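Type IV pilus biogenesis protein PilB (Streptococcus sanguinis, PDB 7B7P) is a bimodular minor pilin of type IV pili with a direct role in adhesion, probably through its magnesium-binding von Willebrand factor A-like module. Local coordinates at residues A[303-306]-A[310-313]; A[364-369]-A[410-415]; A[382-387]-A[392-397]. All coordinates share one frame; numbering follows the deposited sequence.

Interaction 1 of 3, residues A[303-306]-A[310-313]; sequences VDLS and GRVT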
ATOM      1  N   VAL A 303      -0.932   0.957  40.444  1.00 76.34           N
ATOM      2  CA  VAL A 303       0.221   0.988  41.332  1.00 74.36           C
ATOM      3  C   VAL A 303       1.177   2.062  40.837  1.00 76.30           C
ATOM      4  O   VAL A 303       1.617   2.049  39.676  1.00 73.49           O
ATOM      5  CB  VAL A 303       0.892  -0.386  41.448  1.00 77.47           C
ATOM      6  CG1 VAL A 303       1.065  -0.995  40.103  1.00 81.43           C
ATOM      7  CG2 VAL A 303       2.222  -0.251  42.152  1.00 81.13           C
ATOM      8  N   ASP A 304       1.471   3.005  41.727  1.00 76.70           N
ATOM      9  CA  ASP A 304       2.174   4.248  41.410  1.00 77.32           C
ATOM     10  C   ASP A 304       3.605   4.127  41.925  1.00 81.77           C
ATOM     11  O   ASP A 304       3.900   4.442  43.080  1.00 80.59           O
ATOM     12  CB  ASP A 304       1.443   5.427  42.036  1.00 76.76           C
ATOM     13  CG  ASP A 304       2.017   6.748  41.636  1.00 80.02           C
ATOM     14  OD1 ASP A 304       3.203   6.796  41.276  1.00 85.89           O
ATOM     15  OD2 ASP A 304       1.278   7.754  41.683  1.00 92.21           O
ATOM     16  N   LEU A 305       4.502   3.676  41.051  1.00 76.78           N
ATOM     17  CA  LEU A 305       5.927   3.631  41.351  1.00 75.64           C
ATOM     18  C   LEU A 305       6.666   4.821  40.756  1.00 80.08           C
ATOM     19  O   LEU A 305       7.848   4.704  40.413  1.00 80.34           O
ATOM     20  CB  LEU A 305       6.534   2.326  40.845  1.00 76.60           C
ATOM     21  CG  LEU A 305       5.922   1.052  41.431  1.00 81.50           C
ATOM     22  CD1 LEU A 305       6.668  -0.209  40.989  1.00 79.52           C
ATOM     23  CD2 LEU A 305       5.900   1.169  42.936  1.00 87.40           C
ATOM     24  N   SER A 306       5.993   5.975  40.640  1.00 77.35           N
ATOM     25  CA  SER A 306       6.472   7.029  39.751  1.00 81.29           C
ATOM     26  C   SER A 306       7.699   7.752  40.291  1.00 89.23           C
ATOM     27  O   SER A 306       8.578   8.133  39.504  1.00 86.85           O
ATOM     28  CB  SER A 306       5.352   8.035  39.466  1.00 81.97           C
ATOM     29  OG  SER A 306       4.967   8.720  40.646  1.00 86.52           O
ATOM     30  N   GLY A 310      10.059   5.432  38.393  1.00 74.47           N
ATOM     31  CA  GLY A 310       9.716   6.082  37.140  1.00 71.17           C
ATOM     32  C   GLY A 310       8.634   5.396  36.329  1.00 76.81           C
ATOM     33  O   GLY A 310       8.702   5.399  35.086  1.00 67.29           O
ATOM     34  N   ARG A 311       7.633   4.808  36.989  1.00 69.62           N
ATOM     35  CA  ARG A 311       6.560   4.183  36.225  1.00 72.23           C
ATOM     36  C   ARG A 311       5.269   4.098  37.033  1.00 76.89           C
ATOM     37  O   ARG A 311       5.276   4.084  38.268  1.00 74.19           O
ATOM     38  CB  ARG A 311       6.957   2.789  35.743  1.00 67.02           C
ATOM     39  CG  ARG A 311       7.274   1.813  36.841  1.00 69.91           C
ATOM     40  CD  ARG A 311       7.371   0.434  36.240  1.00 67.95           C
ATOM     41  NE  ARG A 311       7.606  -0.603  37.226  1.00 71.01           N
ATOM     42  CZ  ARG A 311       8.807  -1.034  37.596  1.00 78.71           C
ATOM     43  NH1 ARG A 311       9.909  -0.496  37.075  1.00 73.96           N
ATOM     44  NH2 ARG A 311       8.908  -2.001  38.501  1.00 80.01           N
ATOM     45  N   VAL A 312       4.162   4.039  36.300  1.00 72.04           N
ATOM     46  CA  VAL A 312       2.834   3.788  36.834  1.00 67.67           C
ATOM     47  C   VAL A 312       2.193   2.687  36.006  1.00 71.98           C
ATOM     48  O   VAL A 312       2.131   2.781  34.775  1.00 68.59           O
ATOM     49  CB  VAL A 312       1.960   5.054  36.807  1.00 69.17           C
ATOM     50  CG1 VAL A 312       0.553   4.733  37.259  1.00 66.44           C
ATOM     51  CG2 VAL A 312       2.584   6.146  37.673  1.00 71.81           C
ATOM     52  N   THR A 313       1.699   1.654  36.664  1.00 72.16           N
ATOM     53  CA  THR A 313       1.166   0.530  35.926  1.00 67.85           C
ATOM     54  C   THR A 313      -0.202   0.137  36.473  1.00 73.61           C
ATOM     55  O   THR A 313      -0.580   0.481  37.602  1.00 73.14           O
ATOM     56  CB  THR A 313       2.173  -0.629  35.945  1.00 72.21           C
ATOM     57  OG1 THR A 313       1.559  -1.822  35.436  1.00 80.33           O
ATOM     58  CG2 THR A 313       2.752  -0.831  37.355  1.00 68.82           C
TER
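A beta hairpin is closed where Val303 pairs with Thr313 and the chain turns back after Ser306 towards Gly310. The two short strands run antiparallel, 170° between their directions and 4.9 Å between their axes at closest approach. Val303 and Thr313 form a hydrogen-bonded pair: Val303 N reaches Thr313 O at 2.9 Å, and Thr313 N returns to Val303 O at 3.0 Å. Nearer the turn, the bond from Arg311 N to Leu305 O is weak at 3.4 Å, as is that from Gly310 N to Ser306 O.

Val303, Leu305, Arg311 and Thr313 share one face. There Val303 and Thr313 lie side by side, and Val303 CG1 and Thr313 CG2 are each tucked over their own backbone, flanked by N and C (chi1 46° for Val303); the two methyls are modelled only 3.2 Å apart, a crowding that is doubtful in detail. Leu305 and Arg311 likewise point the same way, the leucine CD1 lying 3.8 Å from Arg311 NH2, obliquely to the guanidinium. The hairpin forms one margin of a four-stranded antiparallel sheet, in which strand 302-305 is one of the two edge strands and strand 311-314 pairs on its other side with strand 332-335.

Asp304 and Val312, a non-hydrogen-bonded pair, occupy the opposite face, where Val312 CG2 touches Asp304 OD1 and Ser306 CB and its side chain also packs on Tyr334. The aspartate makes an Asx turn: OD1 accepts from Ser306 N at 3.0 Å, met almost end-on, and through its syn lone pair from Ser306 OG at 2.7 Å. Two donors thus grip one oxygen and fix the carboxylate's rotation, while OD2 forms a salt bridge with Arg302.

Interaction 2 of 3, residues A[364-369]-A[410-415]; sequences RVNVIG and SDIKKQ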
ATOM      1  N   ARG A 364      -4.005  -0.631   4.593  1.00 62.90           N
ATOM      2  CA  ARG A 364      -2.708  -1.095   5.077  1.00 63.01           C
ATOM      3  C   ARG A 364      -2.205  -0.132   6.141  1.00 63.09           C
ATOM      4  O   ARG A 364      -2.448   1.078   6.063  1.00 60.29           O
ATOM      5  CB  ARG A 364      -1.683  -1.209   3.924  1.00 64.45           C
ATOM      6  CG  ARG A 364      -0.204  -1.473   4.330  1.00 60.63           C
ATOM      7  CD  ARG A 364       0.736  -1.597   3.099  1.00 63.28           C
ATOM      8  NE  ARG A 364       0.119  -2.455   2.090  1.00 75.37           N
ATOM      9  CZ  ARG A 364      -0.350  -2.016   0.928  1.00 71.27           C
ATOM     10  NH1 ARG A 364      -0.246  -0.734   0.622  1.00 70.56           N
ATOM     11  NH2 ARG A 364      -0.933  -2.851   0.089  1.00 73.07           N
ATOM     12  N   VAL A 365      -1.525  -0.686   7.145  1.00 57.33           N
ATOM     13  CA  VAL A 365      -0.752   0.100   8.100  1.00 57.62           C
ATOM     14  C   VAL A 365       0.731  -0.129   7.822  1.00 61.63           C
ATOM     15  O   VAL A 365       1.227  -1.257   7.935  1.00 60.62           O
ATOM     16  CB  VAL A 365      -1.085  -0.253   9.559  1.00 55.22           C
ATOM     17  CG1 VAL A 365      -0.230   0.609  10.510  1.00 51.04           C
ATOM     18  CG2 VAL A 365      -2.600  -0.092   9.837  1.00 50.29           C
ATOM     19  N   ASN A 366       1.438   0.948   7.495  1.00 55.65           N
ATOM     20  CA  ASN A 366       2.891   0.951   7.387  1.00 58.50           C
ATOM     21  C   ASN A 366       3.476   1.472   8.694  1.00 58.82           C
ATOM     22  O   ASN A 366       3.073   2.533   9.182  1.00 60.37           O
ATOM     23  CB  ASN A 366       3.362   1.830   6.219  1.00 59.01           C
ATOM     24  CG  ASN A 366       3.135   1.178   4.853  1.00 60.55           C
ATOM     25  OD1 ASN A 366       4.006   0.481   4.336  1.00 71.13           O
ATOM     26  ND2 ASN A 366       1.977   1.424   4.263  1.00 62.00           N
ATOM     27  N   VAL A 367       4.400   0.713   9.268  1.00 56.06           N
ATOM     28  CA  VAL A 367       5.131   1.125  10.457  1.00 57.42           C
ATOM     29  C   VAL A 367       6.601   1.300  10.104  1.00 59.55           C
ATOM     30  O   VAL A 367       7.218   0.411   9.503  1.00 57.66           O
ATOM     31  CB  VAL A 367       4.954   0.111  11.595  1.00 57.96           C
ATOM     32  CG1 VAL A 367       5.641   0.610  12.870  1.00 52.53           C
ATOM     33  CG2 VAL A 367       3.480  -0.126  11.821  1.00 59.59           C
ATOM     34  N   ILE A 368       7.161   2.433  10.500  1.00 59.65           N
ATOM     35  CA  ILE A 368       8.548   2.772  10.243  1.00 58.86           C
ATOM     36  C   ILE A 368       9.248   2.901  11.582  1.00 58.70           C
ATOM     37  O   ILE A 368       8.965   3.836  12.348  1.00 61.75           O
ATOM     38  CB  ILE A 368       8.679   4.065   9.433  1.00 59.76           C
ATOM     39  CG1 ILE A 368       7.912   3.958   8.118  1.00 57.47           C
ATOM     40  CG2 ILE A 368      10.143   4.389   9.170  1.00 58.53           C
ATOM     41  CD1 ILE A 368       7.736   5.316   7.447  1.00 59.76           C
ATOM     42  N   GLY A 369      10.160   1.964  11.866  1.00 59.23           N
ATOM     43  CA  GLY A 369      11.167   2.147  12.901  1.00 56.26           C
ATOM     44  C   GLY A 369      12.286   3.079  12.446  1.00 58.55           C
ATOM     45  O   GLY A 369      13.066   2.751  11.548  1.00 61.77           O
ATOM     46  N   SER A 410       9.432   6.772  -0.253  1.00 75.44           N
ATOM     47  CA  SER A 410       9.213   6.602  -1.691  1.00 73.39           C
ATOM     48  C   SER A 410       8.567   5.255  -1.993  1.00 72.76           C
ATOM     49  O   SER A 410       7.628   5.159  -2.791  1.00 76.64           O
ATOM     50  CB  SER A 410      10.539   6.742  -2.444  1.00 81.02           C
ATOM     51  OG  SER A 410      10.565   5.902  -3.597  1.00 84.65           O
ATOM     52  N   ASP A 411       9.057   4.195  -1.356  1.00 71.14           N
ATOM     53  CA  ASP A 411       8.462   2.877  -1.540  1.00 74.75           C
ATOM     54  C   ASP A 411       6.992   2.864  -1.127  1.00 77.85           C
ATOM     55  O   ASP A 411       6.171   2.199  -1.770  1.00 76.63           O
ATOM     56  CB  ASP A 411       9.257   1.830  -0.749  1.00 71.89           C
ATOM     57  CG  ASP A 411      10.658   1.583  -1.335  1.00 85.00           C
ATOM     58  OD1 ASP A 411      10.841   1.755  -2.566  1.00 86.00           O
ATOM     59  OD2 ASP A 411      11.580   1.211  -0.570  1.00 86.78           O
ATOM     60  N   ILE A 412       6.636   3.591  -0.060  1.00 70.34           N
ATOM     61  CA  ILE A 412       5.241   3.601   0.374  1.00 74.73           C
ATOM     62  C   ILE A 412       4.376   4.307  -0.662  1.00 71.13           C
ATOM     63  O   ILE A 412       3.290   3.824  -1.012  1.00 69.91           O
ATOM     64  CB  ILE A 412       5.109   4.239   1.776  1.00 73.80           C
ATOM     65  CG1 ILE A 412       5.730   3.330   2.838  1.00 67.27           C
ATOM     66  CG2 ILE A 412       3.648   4.502   2.123  1.00 67.09           C
ATOM     67  CD1 ILE A 412       5.898   3.993   4.187  1.00 63.29           C
ATOM     68  N   LYS A 413       4.859   5.432  -1.199  1.00 71.15           N
ATOM     69  CA  LYS A 413       4.187   6.076  -2.327  1.00 75.00           C
ATOM     70  C   LYS A 413       4.014   5.105  -3.490  1.00 76.63           C
ATOM     71  O   LYS A 413       2.905   4.927  -4.007  1.00 79.24           O
ATOM     72  CB  LYS A 413       4.974   7.308  -2.773  1.00 78.44           C
ATOM     73  CG  LYS A 413       4.352   8.093  -3.937  1.00 85.31           C
ATOM     74  CD  LYS A 413       4.968   7.729  -5.299  1.00 84.74           C
ATOM     75  CE  LYS A 413       4.338   8.523  -6.432  1.00 82.63           C
ATOM     76  NZ  LYS A 413       4.467   7.809  -7.730  1.00 88.00           N
ATOM     77  N   LYS A 414       5.103   4.457  -3.910  1.00 76.34           N
ATOM     78  CA  LYS A 414       5.017   3.519  -5.028  1.00 78.10           C
ATOM     79  C   LYS A 414       3.966   2.439  -4.775  1.00 80.99           C
ATOM     80  O   LYS A 414       3.267   2.005  -5.698  1.00 83.75           O
ATOM     81  CB  LYS A 414       6.386   2.872  -5.283  1.00 77.83           C
ATOM     82  CG  LYS A 414       7.416   3.747  -6.012  1.00 79.02           C
ATOM     83  CD  LYS A 414       8.736   2.985  -6.146  1.00 83.45           C
ATOM     84  CE  LYS A 414       9.685   3.624  -7.154  1.00 88.84           C
ATOM     85  NZ  LYS A 414      10.587   4.662  -6.565  1.00 93.21           N
ATOM     86  N   GLN A 415       3.840   1.992  -3.526  1.00 80.23           N
ATOM     87  CA  GLN A 415       2.913   0.905  -3.238  1.00 81.38           C
ATOM     88  C   GLN A 415       1.464   1.381  -3.188  1.00 78.34           C
ATOM     89  O   GLN A 415       0.554   0.610  -3.506  1.00 75.62           O
ATOM     90  CB  GLN A 415       3.305   0.231  -1.927  1.00 78.26           C
ATOM     91  CG  GLN A 415       2.385  -0.898  -1.521  1.00 80.45           C
ATOM     92  CD  GLN A 415       2.470  -2.092  -2.459  1.00 86.73           C
ATOM     93  OE1 GLN A 415       3.481  -2.807  -2.480  1.00 85.87           O
ATOM     94  NE2 GLN A 415       1.403  -2.324  -3.234  1.00 85.08           N
TER
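Ile412, on helix 402-424, presses its side chain between Asn366 and Ile368 of the facing strand, and this is the close-packed half of the contact. Asn366 and Ile412 lie alongside each other, pointing opposite ways: Ile412 CG1 lies 3.7 Å from Asn366 OD1, and the terminal CD1 rests 3.9 Å from Asn366 CB. The same CD1 meets Ile368 CD1 at 4.0 Å, methyl to methyl. With CG1 anti to the carbonyl carbon (chi1 -69°), Ile412 sends this branch toward the strand, although its CB starts off to the side. In the von Willebrand factor A-like fold the helix packs on the central sheet; here segments 364-369 and 410-415 run antiparallel, 171° between directions, with axes 11.0 Å apart at closest approach. Met202 of helix 191-209 also touches Ile412.

The other half is narrower and opens to solvent on the Gln415 side, though Arg364 itself is buried. Gln415 CG sits over one face of the Arg364 guanidinium, 3.4 Å from NH1, with the amide plane turned 57° from the guanidinium plane. No hydrogen bond joins the two residues. Arg364 instead forms salt bridges with Glu393 and Asp419, and Asp419 also accepts from Gln415 NE2.

Interaction 3 of 3, residues A[382-387]-A[392-397]; sequences SLTDRI and METKYV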
ATOM      1  N   SER A 382       7.337  -6.234  16.198  1.00 55.24           N
ATOM      2  CA  SER A 382       6.388  -6.750  17.172  1.00 60.04           C
ATOM      3  C   SER A 382       5.130  -5.875  17.232  1.00 60.93           C
ATOM      4  O   SER A 382       3.996  -6.382  17.240  1.00 58.32           O
ATOM      5  CB  SER A 382       7.098  -6.829  18.521  1.00 58.59           C
ATOM      6  OG  SER A 382       6.433  -7.684  19.416  1.00 77.44           O
ATOM      7  N   LEU A 383       5.321  -4.552  17.257  1.00 56.81           N
ATOM      8  CA  LEU A 383       4.204  -3.614  17.236  1.00 56.66           C
ATOM      9  C   LEU A 383       3.345  -3.791  15.983  1.00 56.88           C
ATOM     10  O   LEU A 383       2.111  -3.863  16.059  1.00 55.48           O
ATOM     11  CB  LEU A 383       4.742  -2.189  17.325  1.00 54.42           C
ATOM     12  CG  LEU A 383       3.696  -1.091  17.223  1.00 55.97           C
ATOM     13  CD1 LEU A 383       2.840  -1.224  18.473  1.00 48.64           C
ATOM     14  CD2 LEU A 383       4.364   0.328  17.115  1.00 48.35           C
ATOM     15  N   THR A 384       3.997  -3.851  14.820  1.00 53.40           N
ATOM     16  CA  THR A 384       3.316  -4.039  13.544  1.00 58.26           C
ATOM     17  C   THR A 384       2.481  -5.318  13.545  1.00 61.31           C
ATOM     18  O   THR A 384       1.304  -5.309  13.153  1.00 59.43           O
ATOM     19  CB  THR A 384       4.360  -4.071  12.422  1.00 58.56           C
ATOM     20  OG1 THR A 384       5.157  -2.876  12.481  1.00 60.33           O
ATOM     21  CG2 THR A 384       3.708  -4.203  11.054  1.00 55.67           C
ATOM     22  N   ASP A 385       3.077  -6.422  14.001  1.00 56.35           N
ATOM     23  CA  ASP A 385       2.374  -7.699  14.023  1.00 58.96           C
ATOM     24  C   ASP A 385       1.133  -7.634  14.906  1.00 61.36           C
ATOM     25  O   ASP A 385       0.088  -8.191  14.555  1.00 60.53           O
ATOM     26  CB  ASP A 385       3.308  -8.805  14.516  1.00 57.65           C
ATOM     27  CG  ASP A 385       4.453  -9.092  13.556  1.00 68.77           C
ATOM     28  OD1 ASP A 385       4.432  -8.605  12.393  1.00 71.40           O
ATOM     29  OD2 ASP A 385       5.377  -9.841  13.966  1.00 74.70           O
ATOM     30  N   ARG A 386       1.231  -6.972  16.068  1.00 56.99           N
ATOM     31  CA  ARG A 386       0.053  -6.805  16.913  1.00 61.74           C
ATOM     32  C   ARG A 386      -1.005  -5.952  16.218  1.00 57.35           C
ATOM     33  O   ARG A 386      -2.194  -6.289  16.237  1.00 58.21           O
ATOM     34  CB  ARG A 386       0.431  -6.197  18.266  1.00 55.99           C
ATOM     35  CG  ARG A 386      -0.542  -6.552  19.366  1.00 60.12           C
ATOM     36  CD  ARG A 386      -0.453  -8.031  19.700  1.00 59.92           C
ATOM     37  NE  ARG A 386       0.866  -8.304  20.259  1.00 68.92           N
ATOM     38  CZ  ARG A 386       1.111  -8.332  21.563  1.00 67.70           C
ATOM     39  NH1 ARG A 386       0.109  -8.139  22.426  1.00 60.10           N
ATOM     40  NH2 ARG A 386       2.345  -8.553  21.998  1.00 66.89           N
ATOM     41  N   ILE A 387      -0.595  -4.847  15.588  1.00 59.04           N
ATOM     42  CA  ILE A 387      -1.544  -4.048  14.812  1.00 56.73           C
ATOM     43  C   ILE A 387      -2.217  -4.912  13.740  1.00 58.82           C
ATOM     44  O   ILE A 387      -3.394  -4.711  13.415  1.00 59.02           O
ATOM     45  CB  ILE A 387      -0.827  -2.813  14.205  1.00 59.57           C
ATOM     46  CG1 ILE A 387      -0.364  -1.830  15.302  1.00 53.82           C
ATOM     47  CG2 ILE A 387      -1.717  -2.084  13.170  1.00 46.79           C
ATOM     48  CD1 ILE A 387       0.415  -0.615  14.729  1.00 51.64           C
ATOM     49  N   MET A 392      -6.062  -5.974   8.763  1.00 62.17           N
ATOM     50  CA  MET A 392      -5.597  -5.328   7.545  1.00 61.59           C
ATOM     51  C   MET A 392      -4.168  -5.773   7.228  1.00 62.47           C
ATOM     52  O   MET A 392      -3.480  -6.375   8.051  1.00 63.42           O
ATOM     53  CB  MET A 392      -5.666  -3.791   7.664  1.00 58.57           C
ATOM     54  CG  MET A 392      -4.625  -3.128   8.622  1.00 55.30           C
ATOM     55  SD  MET A 392      -4.807  -3.666  10.382  1.00 54.95           S
ATOM     56  CE  MET A 392      -6.408  -2.944  10.785  1.00 60.00           C
ATOM     57  N   GLU A 393      -3.717  -5.442   6.022  1.00 62.20           N
ATOM     58  CA  GLU A 393      -2.315  -5.629   5.681  1.00 66.31           C
ATOM     59  C   GLU A 393      -1.448  -4.727   6.547  1.00 65.46           C
ATOM     60  O   GLU A 393      -1.805  -3.579   6.825  1.00 66.03           O
ATOM     61  CB  GLU A 393      -2.070  -5.312   4.209  1.00 62.54           C
ATOM     62  CG  GLU A 393      -2.647  -6.338   3.249  1.00 69.74           C
ATOM     63  CD  GLU A 393      -2.421  -5.966   1.777  1.00 82.04           C
ATOM     64  OE1 GLU A 393      -1.657  -5.003   1.494  1.00 79.93           O
ATOM     65  OE2 GLU A 393      -2.994  -6.654   0.901  1.00 87.13           O
ATOM     66  N   THR A 394      -0.307  -5.251   6.984  1.00 63.58           N
ATOM     67  CA  THR A 394       0.682  -4.459   7.698  1.00 59.68           C
ATOM     68  C   THR A 394       2.060  -4.721   7.118  1.00 62.73           C
ATOM     69  O   THR A 394       2.321  -5.776   6.541  1.00 68.03           O
ATOM     70  CB  THR A 394       0.720  -4.768   9.191  1.00 60.55           C
ATOM     71  OG1 THR A 394       1.180  -6.112   9.382  1.00 67.53           O
ATOM     72  CG2 THR A 394      -0.654  -4.577   9.832  1.00 59.00           C
ATOM     73  N   LYS A 395       2.947  -3.752   7.298  1.00 60.59           N
ATOM     74  CA  LYS A 395       4.307  -3.862   6.793  1.00 63.80           C
ATOM     75  C   LYS A 395       5.223  -3.048   7.692  1.00 59.32           C
ATOM     76  O   LYS A 395       5.029  -1.836   7.849  1.00 54.55           O
ATOM     77  CB  LYS A 395       4.381  -3.374   5.346  1.00 60.37           C
ATOM     78  CG  LYS A 395       5.746  -3.493   4.695  1.00 63.35           C
ATOM     79  CD  LYS A 395       5.809  -2.538   3.492  1.00 74.11           C
ATOM     80  CE  LYS A 395       7.228  -2.301   2.972  1.00 74.53           C
ATOM     81  NZ  LYS A 395       7.964  -3.579   2.813  1.00 80.95           N
ATOM     82  N   TYR A 396       6.231  -3.707   8.253  1.00 60.94           N
ATOM     83  CA  TYR A 396       7.242  -3.040   9.056  1.00 59.09           C
ATOM     84  C   TYR A 396       8.523  -2.817   8.257  1.00 61.54           C
ATOM     85  O   TYR A 396       8.985  -3.706   7.542  1.00 64.36           O
ATOM     86  CB  TYR A 396       7.552  -3.847  10.314  1.00 55.88           C
ATOM     87  CG  TYR A 396       8.661  -3.205  11.088  1.00 61.52           C
ATOM     88  CD1 TYR A 396       8.484  -1.945  11.666  1.00 62.38           C
ATOM     89  CD2 TYR A 396       9.919  -3.810  11.185  1.00 60.56           C
ATOM     90  CE1 TYR A 396       9.518  -1.319  12.355  1.00 58.57           C
ATOM     91  CE2 TYR A 396      10.949  -3.198  11.886  1.00 59.44           C
ATOM     92  CZ  TYR A 396      10.736  -1.951  12.470  1.00 57.92           C
ATOM     93  OH  TYR A 396      11.750  -1.322  13.148  1.00 59.07           O
ATOM     94  N   VAL A 397       9.112  -1.632   8.413  1.00 58.50           N
ATOM     95  CA  VAL A 397      10.389  -1.279   7.811  1.00 61.63           C
ATOM     96  C   VAL A 397      11.186  -0.482   8.835  1.00 63.56           C
ATOM     97  O   VAL A 397      10.641   0.414   9.488  1.00 60.74           O
ATOM     98  CB  VAL A 397      10.205  -0.456   6.511  1.00 67.59           C
ATOM     99  CG1 VAL A 397      11.540   0.093   6.025  1.00 65.92           C
ATOM    100  CG2 VAL A 397       9.569  -1.301   5.419  1.00 67.61           C
TER
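Thr384 of helix 380-388 points its CB toward strand 393-399, meeting Thr394 and Tyr396, alternate residues of that strand. The CB comes first, 3.8 Å from Tyr396 CB. Beyond it the side chain forks. The hydroxyl branch, OG1, stands anti to the carbonyl carbon (chi1 -55°) and reaches Tyr396, 3.4 Å from CB and 3.5 Å from the ring atom CD1, approaching the ring obliquely. The methyl branch, CG2, turns to the other neighbour and lies 3.6 Å from Thr394 CB, the two threonines overlapping flank to flank with reversed directions. One forked side chain therefore spans two strand residues. The tyrosine crosses it at about a right angle, and its ring leads away from the helix.

The surroundings are those of a beta-alpha-beta unit: strand 364-370, whose Val367 also touches Thr384, leads through a loop into this helix and then into strand 393-399, which lies parallel beside it. Helix segment 382-387 and strand segment 393-397 are antiparallel, 176° apart in direction. At the far end Met392, bent at chi2 and chi3, brings SD to 3.5 Å from Ile387 O; that carbonyl accepts a hydrogen bond from Ser355 OG.

No hydrogen bond crosses between the segments. Because Thr384 OG1 is hydrogen-bonded to Gly380 O, its proton is used within its own helix, and the contact rests on van der Waals fit.

From the N terminus, interaction 1 comes first and is complete in itself: a short turn, with three residues between the segments, closes the hairpin, in a small antiparallel sheet about 29 Å, centre to centre, from interaction 3 and 35 Å from interaction 2. The chain then enters strand 364-370, which opens interaction 2. Before that contact closes, interaction 3 opens and closes on helix 380-388 and strand 393-399, so the shorter loop sits wholly within the longer one; helix 402-424 finally completes interaction 2. The two strands are parallel neighbours in the central sheet, and the contacts touch directly: Gly369 N lies 2.9 Å from Val397 O, a probable hydrogen bond, and packs against Tyr396 CE1.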